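Local coordinates for uncharacterized protein (Pyrococcus furiosus, PDB 3WL4) that removes an acetyl group from N,N'-diacetylchitobiose as a deacetylase of the GlcNAc-PI de-N-acetylase family, at the hexan-1-ol site. Numbering follows the deposited sequence.

The hexan-1-ol site. Residues 93, 96-97, 101-104. With HE2 (hexan-1-ol), chain B.
Helix 81-99 and the start of strand 103-109, joined by the loop through Val101 and Arg102, form a groove; Val101 is extended, the chain turns at Arg102 before the strand, and Ile104 has ordinary beta-strand angles. Hexan-1-ol lies along this groove with its methyl end CAA at the helix and its hydroxyl OAB at the strand. The backbone N-H of Ile104 points almost straight at the hydroxyl, giving a hydrogen bond of 2.9 Å from Ile104 N to HE2 OAB with 174° at the hydrogen. A weak return bond may run from OAB to the carbonyl O of the same residue, so the main-chain N-H is what chiefly holds the hydroxyl. Ile104 also supports the middle of the chain: CG1 stands anti to its carbonyl carbon (chi1 -63°), and the tip CD1 reaches HE2 CAG at 3.8 Å. Across the groove, Glu93 works through its aliphatic stem. Its CG is likewise anti to the carbonyl carbon (chi1 -75°), bringing CB to 3.9 Å from HE2 CAA and CG alongside CAE and CAG at 4.1 Å, while the extended chain carries the carboxylate onward. Ala96 CB touches HE2 CAC at 4.0 Å from the helix face, and Lys97 meets the methyl end with its CB, 4.1 Å from HE2 CAA; its CG is anti to the backbone N and the extended chain carries the terminal amine NZ away. On the strand side the stem of Lys103 flanks the hydroxyl, CG at 3.8 Å from OAB. Much of the alcohol is buried, yet part of its surface stays uncovered. This partly apolar groove accommodates a hexan-1-ol that may come from purification or crystallisation; the structure alone does not show a role in deacetylation.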
# COMPACT_ATOMS: atom_id res chain seq x y z
N GLU A 93 -13.75 29.09 -7.95
CA GLU A 93 -13.87 29.84 -9.27
C GLU A 93 -14.15 31.33 -9.00
O GLU A 93 -13.56 32.17 -9.71
CB GLU A 93 -15.01 29.24 -10.10
CG GLU A 93 -14.48 27.80 -10.69
CD GLU A 93 -15.65 26.96 -11.23
OE1 GLU A 93 -16.88 27.29 -11.01
OE2 GLU A 93 -15.30 25.92 -11.89
N ALA A 96 -10.83 32.86 -7.53
CA ALA A 96 -9.88 32.97 -8.57
C ALA A 96 -10.19 34.09 -9.57
O ALA A 96 -9.22 34.80 -9.99
CB ALA A 96 -9.82 31.58 -9.35
N LYS A 97 -11.45 34.30 -9.87
CA LYS A 97 -11.78 35.40 -10.83
C LYS A 97 -11.35 36.74 -10.16
O LYS A 97 -10.77 37.61 -10.87
CB LYS A 97 -13.26 35.35 -11.08
CG LYS A 97 -13.78 36.42 -12.06
CD LYS A 97 -15.31 36.01 -12.31
CE LYS A 97 -16.19 37.27 -12.87
NZ LYS A 97 -17.72 37.13 -12.65
N VAL A 101 -7.08 34.82 -11.92
CA VAL A 101 -6.65 33.44 -12.36
C VAL A 101 -7.80 32.93 -13.29
O VAL A 101 -9.01 32.89 -12.91
CB VAL A 101 -6.51 32.60 -11.04
CG1 VAL A 101 -6.34 31.02 -11.40
CG2 VAL A 101 -5.41 33.10 -10.23
N ARG A 102 -7.38 32.31 -14.40
CA ARG A 102 -8.37 31.82 -15.34
C ARG A 102 -8.31 30.33 -15.57
O ARG A 102 -9.14 29.85 -16.32
CB ARG A 102 -8.14 32.46 -16.75
CG ARG A 102 -8.23 34.07 -16.63
CD ARG A 102 -7.87 34.95 -17.88
NE ARG A 102 -6.65 34.62 -18.66
CZ ARG A 102 -5.33 34.62 -18.30
NH1 ARG A 102 -4.87 34.85 -17.06
NH2 ARG A 102 -4.43 34.32 -19.25
N LYS A 103 -7.42 29.58 -14.87
CA LYS A 103 -7.44 28.11 -15.15
C LYS A 103 -7.08 27.37 -13.83
O LYS A 103 -6.12 27.81 -13.13
CB LYS A 103 -6.44 27.75 -16.22
CG LYS A 103 -6.40 26.27 -16.56
CD LYS A 103 -5.37 25.96 -17.70
CE LYS A 103 -5.46 26.65 -19.05
NZ LYS A 103 -4.49 25.81 -20.03
N ILE A 104 -7.89 26.36 -13.56
CA ILE A 104 -7.66 25.56 -12.31
C ILE A 104 -7.67 24.09 -12.79
O ILE A 104 -8.65 23.62 -13.39
CB ILE A 104 -8.78 25.77 -11.30
CG1 ILE A 104 -8.78 27.26 -10.85
CG2 ILE A 104 -8.45 24.81 -10.08
CD1 ILE A 104 -10.08 27.55 -10.06
CAA HE2 B . -12.90 31.51 -12.44
CAC HE2 B . -11.64 30.47 -12.72
CAE HE2 B . -12.15 29.37 -13.71
CAG HE2 B . -11.50 27.99 -13.55
CAF HE2 B . -11.97 27.09 -14.67
CAD HE2 B . -11.12 25.86 -14.61
OAB HE2 B . -10.01 25.87 -15.47